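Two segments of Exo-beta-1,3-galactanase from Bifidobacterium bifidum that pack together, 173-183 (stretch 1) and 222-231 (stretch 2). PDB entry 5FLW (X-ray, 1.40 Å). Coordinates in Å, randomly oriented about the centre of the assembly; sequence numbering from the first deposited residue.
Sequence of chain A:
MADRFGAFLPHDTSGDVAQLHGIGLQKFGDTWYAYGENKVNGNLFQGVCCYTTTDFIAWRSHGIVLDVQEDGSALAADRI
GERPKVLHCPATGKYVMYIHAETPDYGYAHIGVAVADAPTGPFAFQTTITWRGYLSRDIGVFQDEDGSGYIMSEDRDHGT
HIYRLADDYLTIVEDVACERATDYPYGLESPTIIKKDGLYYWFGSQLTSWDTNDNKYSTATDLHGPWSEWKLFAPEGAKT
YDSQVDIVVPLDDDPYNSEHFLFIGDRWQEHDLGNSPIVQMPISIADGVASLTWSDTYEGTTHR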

ATOM      1  N   VAL A 173     -18.033  -0.861  -7.813  1.00 14.79           N
ATOM      2  CA  VAL A 173     -19.459  -1.171  -7.870  1.00 12.18           C
ATOM      3  C   VAL A 173     -20.137  -1.142  -6.502  1.00 18.94           C
ATOM      4  O   VAL A 173     -21.375  -1.218  -6.445  1.00 15.66           O
ATOM      5  N   GLU A 174     -19.389  -1.015  -5.401  1.00 16.42           N
ATOM      6  CA  GLU A 174     -20.022  -1.018  -4.090  1.00 14.98           C
ATOM      7  C   GLU A 174     -19.151  -0.307  -3.061  1.00 12.69           C
ATOM      8  O   GLU A 174     -17.938  -0.521  -3.008  1.00 14.49           O
ATOM      9  N   ASP A 175     -19.790   0.525  -2.242  1.00 13.66           N
ATOM     10  CA  ASP A 175     -19.138   1.141  -1.074  1.00 15.03           C
ATOM     11  C   ASP A 175     -19.383   0.163   0.081  1.00 16.43           C
ATOM     12  O   ASP A 175     -20.435   0.173   0.724  1.00 17.16           O
ATOM     13  N   VAL A 176     -18.412  -0.743   0.281  1.00 15.34           N
ATOM     14  CA  VAL A 176     -18.592  -1.873   1.202  1.00 13.94           C
ATOM     15  C   VAL A 176     -18.599  -1.394   2.650  1.00 16.37           C
ATOM     16  O   VAL A 176     -19.401  -1.863   3.480  1.00 18.20           O
ATOM     17  N   ALA A 177     -17.685  -0.478   2.978  1.00 15.92           N
ATOM     18  CA  ALA A 177     -17.516   0.053   4.322  1.00 20.33           C
ATOM     19  C   ALA A 177     -16.870   1.425   4.207  1.00 17.83           C
ATOM     20  O   ALA A 177     -16.170   1.721   3.230  1.00 16.76           O
ATOM     21  N   CYS A 178     -17.134   2.268   5.212  1.00 16.85           N
ATOM     22  CA  CYS A 178     -16.459   3.554   5.300  1.00 16.83           C
ATOM     23  C   CYS A 178     -16.253   3.823   6.787  1.00 17.82           C
ATOM     24  O   CYS A 178     -17.222   4.097   7.509  1.00 20.53           O
ATOM     25  N   GLU A 179     -15.008   3.696   7.249  1.00 14.41           N
ATOM     26  CA  GLU A 179     -14.725   3.688   8.675  1.00 17.99           C
ATOM     27  C   GLU A 179     -13.874   4.876   9.091  1.00 20.56           C
ATOM     28  O   GLU A 179     -12.857   5.200   8.447  1.00 19.41           O
ATOM     29  N   ARG A 180     -14.263   5.476  10.214  1.00 19.73           N
ATOM     30  CA  ARG A 180     -13.419   6.413  10.937  1.00 21.33           C
ATOM     31  C   ARG A 180     -12.803   5.662  12.104  1.00 24.43           C
ATOM     32  O   ARG A 180     -13.409   4.731  12.645  1.00 22.95           O
ATOM     33  N   ALA A 181     -11.570   6.029  12.445  1.00 22.14           N
ATOM     34  CA  ALA A 181     -10.928   5.408  13.587  1.00 25.35           C
ATOM     35  C   ALA A 181     -11.660   5.798  14.872  1.00 30.45           C
ATOM     36  O   ALA A 181     -12.372   6.814  14.947  1.00 23.59           O
ATOM     37  N   THR A 182     -11.495   4.944  15.881  1.00 26.20           N
ATOM     38  CA  THR A 182     -12.149   5.137  17.170  1.00 24.60           C
ATOM     39  C   THR A 182     -11.821   6.516  17.742  1.00 28.87           C
ATOM     40  O   THR A 182     -10.647   6.899  17.844  1.00 28.36           O
ATOM     41  N   ASP A 183     -12.864   7.257  18.130  1.00 27.22           N
ATOM     42  CA  ASP A 183     -12.689   8.585  18.717  1.00 28.55           C
ATOM     43  C   ASP A 183     -11.853   9.492  17.812  1.00 37.70           C
ATOM     44  O   ASP A 183     -11.025  10.278  18.284  1.00 39.91           O
ATOM     45  N   ASP A 222     -16.526  -9.740   8.542  1.00 21.88           N
ATOM     46  CA  ASP A 222     -17.108  -9.411   7.254  1.00 20.83           C
ATOM     47  C   ASP A 222     -16.548  -8.048   6.886  1.00 20.92           C
ATOM     48  O   ASP A 222     -16.439  -7.181   7.756  1.00 22.67           O
ATOM     49  N   LEU A 223     -16.176  -7.879   5.606  1.00 18.87           N
ATOM     50  CA  LEU A 223     -15.610  -6.603   5.147  1.00 25.32           C
ATOM     51  C   LEU A 223     -16.597  -5.445   5.296  1.00 19.02           C
ATOM     52  O   LEU A 223     -16.173  -4.284   5.394  1.00 21.27           O
ATOM     53  N   HIS A 224     -17.908  -5.728   5.296  1.00 18.71           N
ATOM     54  CA  HIS A 224     -18.894  -4.707   5.642  1.00 19.03           C
ATOM     55  C   HIS A 224     -18.879  -4.347   7.127  1.00 26.29           C
ATOM     56  O   HIS A 224     -19.531  -3.370   7.519  1.00 23.19           O
ATOM     57  N   GLY A 225     -18.194  -5.117   7.967  1.00 22.34           N
ATOM     58  CA  GLY A 225     -18.224  -4.853   9.391  1.00 23.01           C
ATOM     59  C   GLY A 225     -19.201  -5.763  10.134  1.00 33.29           C
ATOM     60  O   GLY A 225     -19.797  -6.682   9.530  1.00 25.52           O
ATOM     61  N   PRO A 226     -19.406  -5.502  11.440  1.00 26.23           N
ATOM     62  CA  PRO A 226     -18.798  -4.401  12.202  1.00 24.94           C
ATOM     63  C   PRO A 226     -17.291  -4.522  12.377  1.00 24.88           C
ATOM     64  O   PRO A 226     -16.750  -5.604  12.618  1.00 24.25           O
ATOM     65  N   TRP A 227     -16.631  -3.380  12.259  1.00 23.37           N
ATOM     66  CA  TRP A 227     -15.209  -3.285  12.527  1.00 21.30           C
ATOM     67  C   TRP A 227     -14.971  -2.936  13.996  1.00 21.31           C
ATOM     68  O   TRP A 227     -15.652  -2.087  14.572  1.00 21.93           O
ATOM     69  N   SER A 228     -13.999  -3.624  14.594  1.00 24.06           N
ATOM     70  CA  SER A 228     -13.703  -3.492  16.012  1.00 22.52           C
ATOM     71  C   SER A 228     -13.052  -2.136  16.305  1.00 22.97           C
ATOM     72  O   SER A 228     -12.677  -1.376  15.405  1.00 21.01           O
ATOM     73  N   GLU A 229     -12.919  -1.843  17.600  1.00 29.77           N
ATOM     74  CA  GLU A 229     -12.142  -0.697  18.061  1.00 28.02           C
ATOM     75  C   GLU A 229     -10.756  -0.704  17.403  1.00 23.93           C
ATOM     76  O   GLU A 229     -10.159  -1.765  17.204  1.00 24.29           O
ATOM     77  N   TRP A 230     -10.230   0.472  17.100  1.00 20.91           N
ATOM     78  CA  TRP A 230      -8.901   0.557  16.511  1.00 19.99           C
ATOM     79  C   TRP A 230      -7.872   0.570  17.641  1.00 24.02           C
ATOM     80  O   TRP A 230      -7.948   1.395  18.544  1.00 23.26           O
ATOM     81  N   LYS A 231      -6.866  -0.205  17.629  1.00 22.99           N
ATOM     82  CA  LYS A 231      -5.851  -0.512  18.629  1.00 20.98           C
ATOM     83  C   LYS A 231      -4.441  -0.392  18.084  1.00 25.02           C
ATOM     84  O   LYS A 231      -4.205  -0.501  16.890  1.00 19.39           O
TER

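A strand with the loop that follows it meets an irregular segment here through a small, mixed contact of 512 Å², built from two direct hydrogen bonds, aromatic rings met by aliphatic groups, and bridging waters, with no backbone-to-backbone hydrogen bond between the stretches.

At one end, the Asp 222 to Gly 225 type I turn presents His 224. Its chi1 is m, and although CA-to-CB runs sideways, the imidazole reaches the strand. Asp 222 OD1 accepts from His 224 ND1 (2.8 Å) and from His 224 N (2.9 Å), orienting the ring so that His 224 NE2 donates to Glu 174 OE2 at 2.7 Å. Glu 174 points toward the loop with chi1 and chi2 both t. Val 176, chi1 t, lays CG1 over one face of the same ring, 3.7 Å from the centroid of the His 224 ring, and Val 176 CG1 also meets Leu 223 CB at 4.0 Å. Water 1 joins Val 176 O and His 224 O, 2.7 Å from each.

Ala 177 points its CB toward the loop, 3.5 Å from Leu 223 O. Leu 223 O also accepts from Trp 227 NE1 at 3.1 Å, which ties the indole (chi1 m) back to its own turn. Glu 179, m at chi1 and chi2, points toward the loop, and each carboxylate oxygen meets a water: water 3 links OE2 to Trp 227 N, while water 2 joins OE1, Arg 180 O and Trp 230 NE1.

Trp 230, chi1 m, points toward stretch 1 and gives up the largest area, 83 Å². Ala 181 CA lies over one face of the five-membered ring of Trp 230, 3.9 Å from its centroid. Thr 182, also m, closes this end: Thr 182 OG1 accepts from Trp 230 N at 2.8 Å, nearly linear at 174°, and lies near the plane of the indole at its edge.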

ATOM      1  CB  VAL A 173     -19.753  -2.511  -8.602  1.00 16.36           C
ATOM      2  CG1 VAL A 173     -19.194  -2.513 -10.047  1.00 17.58           C
ATOM      3  CG2 VAL A 173     -19.247  -3.711  -7.815  1.00 17.32           C
ATOM      4  CB  GLU A 174     -20.330  -2.441  -3.602  1.00 13.91           C
ATOM      5  CG  GLU A 174     -21.129  -2.464  -2.317  1.00 17.27           C
ATOM      6  CD  GLU A 174     -21.135  -3.815  -1.648  1.00 16.65           C
ATOM      7  OE1 GLU A 174     -20.702  -4.804  -2.285  1.00 20.42           O
ATOM      8  OE2 GLU A 174     -21.569  -3.885  -0.480  1.00 19.93           O
ATOM      9  CB  ASP A 175     -19.696   2.550  -0.855  1.00 15.61           C
ATOM     10  CG  ASP A 175     -18.917   3.379   0.166  1.00 20.46           C
ATOM     11  OD1 ASP A 175     -17.804   2.988   0.594  1.00 19.19           O
ATOM     12  OD2 ASP A 175     -19.414   4.479   0.489  1.00 16.50           O
ATOM     13  CB  VAL A 176     -17.483  -2.926   0.970  1.00 15.45           C
ATOM     14  CG1 VAL A 176     -17.479  -3.985   2.069  1.00 17.05           C
ATOM     15  CG2 VAL A 176     -17.634  -3.576  -0.371  1.00 15.04           C
ATOM     16  CB  ALA A 177     -16.631  -0.859   5.197  1.00 18.77           C
ATOM     17  CB  CYS A 178     -17.268   4.658   4.619  1.00 18.37           C
ATOM     18  SG  CYS A 178     -16.357   6.225   4.556  1.00 20.07           S
ATOM     19  CB  GLU A 179     -14.020   2.377   9.125  1.00 18.55           C
ATOM     20  CG  GLU A 179     -14.842   1.129   8.793  1.00 23.26           C
ATOM     21  CD  GLU A 179     -16.106   1.028   9.647  1.00 25.66           C
ATOM     22  OE1 GLU A 179     -16.085   1.474  10.823  1.00 23.26           O
ATOM     23  OE2 GLU A 179     -17.126   0.482   9.148  1.00 24.15           O
ATOM     24  CB  ARG A 180     -14.220   7.615  11.447  1.00 21.66           C
ATOM     25  CG  ARG A 180     -14.650   8.599  10.357  1.00 20.41           C
ATOM     26  CD  ARG A 180     -15.507   9.680  10.967  1.00 22.90           C
ATOM     27  NE  ARG A 180     -15.719  10.819  10.085  1.00 30.88           N
ATOM     28  CZ  ARG A 180     -16.860  11.090   9.461  1.00 25.28           C
ATOM     29  NH1 ARG A 180     -17.903  10.292   9.605  1.00 47.41           N
ATOM     30  NH2 ARG A 180     -16.958  12.163   8.681  1.00 28.28           N
ATOM     31  CB  ALA A 181      -9.440   5.770  13.670  1.00 22.16           C
ATOM     32  CB  THR A 182     -11.673   4.038  18.136  1.00 26.03           C
ATOM     33  OG1 THR A 182     -11.835   2.743  17.534  1.00 23.26           O
ATOM     34  CG2 THR A 182     -12.481   4.113  19.455  1.00 26.24           C
ATOM     35  CB  ASP A 183     -12.052   8.510  20.111  1.00 38.92           C
ATOM     36  CG  ASP A 183     -12.849   7.649  21.094  1.00 63.69           C
ATOM     37  OD1 ASP A 183     -14.108   7.698  21.080  1.00 54.59           O
ATOM     38  OD2 ASP A 183     -12.200   6.943  21.903  1.00 54.53           O
ATOM     39  CB  ASP A 222     -18.644  -9.333   7.374  1.00 25.07           C
ATOM     40  CG  ASP A 222     -19.334  -9.298   6.025  1.00 34.68           C
ATOM     41  OD1 ASP A 222     -19.197  -8.278   5.334  1.00 21.39           O
ATOM     42  OD2 ASP A 222     -19.975 -10.297   5.640  1.00 33.69           O
ATOM     43  CB  LEU A 223     -15.102  -6.700   3.704  1.00 17.17           C
ATOM     44  CG  LEU A 223     -13.834  -7.532   3.482  1.00 17.95           C
ATOM     45  CD1 LEU A 223     -13.689  -7.884   2.025  1.00 18.37           C
ATOM     46  CD2 LEU A 223     -12.605  -6.808   3.962  1.00 18.34           C
ATOM     47  CB  HIS A 224     -20.307  -5.180   5.292  1.00 21.07           C
ATOM     48  CG  HIS A 224     -20.514  -5.448   3.835  1.00 22.29           C
ATOM     49  ND1 HIS A 224     -20.275  -6.682   3.266  1.00 21.80           N
ATOM     50  CD2 HIS A 224     -20.937  -4.646   2.831  1.00 19.38           C
ATOM     51  CE1 HIS A 224     -20.550  -6.628   1.974  1.00 22.90           C
ATOM     52  NE2 HIS A 224     -20.952  -5.405   1.684  1.00 20.42           N
ATOM     53  CB  PRO A 226     -19.436  -4.510  13.590  1.00 25.28           C
ATOM     54  CG  PRO A 226     -20.069  -5.845  13.654  1.00 27.19           C
ATOM     55  CD  PRO A 226     -20.323  -6.320  12.260  1.00 28.08           C
ATOM     56  CB  TRP A 227     -14.575  -2.258  11.592  1.00 19.16           C
ATOM     57  CG  TRP A 227     -14.471  -2.794  10.201  1.00 19.20           C
ATOM     58  CD1 TRP A 227     -15.366  -2.616   9.171  1.00 19.28           C
ATOM     59  CD2 TRP A 227     -13.430  -3.639   9.681  1.00 20.53           C
ATOM     60  NE1 TRP A 227     -14.931  -3.274   8.040  1.00 18.80           N
ATOM     61  CE2 TRP A 227     -13.749  -3.912   8.324  1.00 20.20           C
ATOM     62  CE3 TRP A 227     -12.249  -4.176  10.218  1.00 17.76           C
ATOM     63  CZ2 TRP A 227     -12.917  -4.708   7.500  1.00 19.91           C
ATOM     64  CZ3 TRP A 227     -11.426  -4.983   9.396  1.00 19.06           C
ATOM     65  CH2 TRP A 227     -11.766  -5.232   8.054  1.00 17.51           C
ATOM     66  CB  SER A 228     -12.766  -4.615  16.462  1.00 22.86           C
ATOM     67  OG  SER A 228     -11.434  -4.367  16.039  1.00 23.99           O
ATOM     68  CB  GLU A 229     -11.991  -0.839  19.580  1.00 25.82           C
ATOM     69  CG  GLU A 229     -10.982   0.094  20.197  1.00 37.94           C
ATOM     70  CD  GLU A 229     -10.655  -0.235  21.663  1.00 53.01           C
ATOM     71  OE1 GLU A 229     -10.756  -1.418  22.074  1.00 52.85           O
ATOM     72  OE2 GLU A 229     -10.280   0.691  22.411  1.00 61.61           O
ATOM     73  CB  TRP A 230      -8.778   1.794  15.622  1.00 19.09           C
ATOM     74  CG  TRP A 230      -9.603   1.676  14.375  1.00 23.20           C
ATOM     75  CD1 TRP A 230     -10.950   1.860  14.263  1.00 23.07           C
ATOM     76  CD2 TRP A 230      -9.138   1.324  13.068  1.00 22.66           C
ATOM     77  NE1 TRP A 230     -11.350   1.648  12.970  1.00 21.01           N
ATOM     78  CE2 TRP A 230     -10.256   1.319  12.214  1.00 20.54           C
ATOM     79  CE3 TRP A 230      -7.884   1.017  12.535  1.00 18.27           C
ATOM     80  CZ2 TRP A 230     -10.156   1.020  10.858  1.00 18.13           C
ATOM     81  CZ3 TRP A 230      -7.790   0.720  11.192  1.00 18.24           C
ATOM     82  CH2 TRP A 230      -8.917   0.724  10.369  1.00 19.55           C
ATOM     83  CB  LYS A 231      -6.030  -1.939  19.142  1.00 28.77           C
ATOM     84  CG  LYS A 231      -7.293  -2.180  19.943  1.00 23.50           C
ATOM     85  CD  LYS A 231      -7.378  -3.629  20.380  1.00 37.70           C
ATOM     86  CE  LYS A 231      -8.628  -3.884  21.204  1.00 62.23           C
ATOM     87  NZ  LYS A 231      -8.725  -5.308  21.613  1.00 55.35           N
TER
HETATM   88  O   HOH W   1     -20.420  -1.339   5.948  1.00 25.11           O
HETATM   89  O   HOH W   2     -14.202   2.170  12.620  1.00 22.24           O
HETATM   90  O   HOH W   3     -18.281  -1.265  11.356  1.00 30.39           O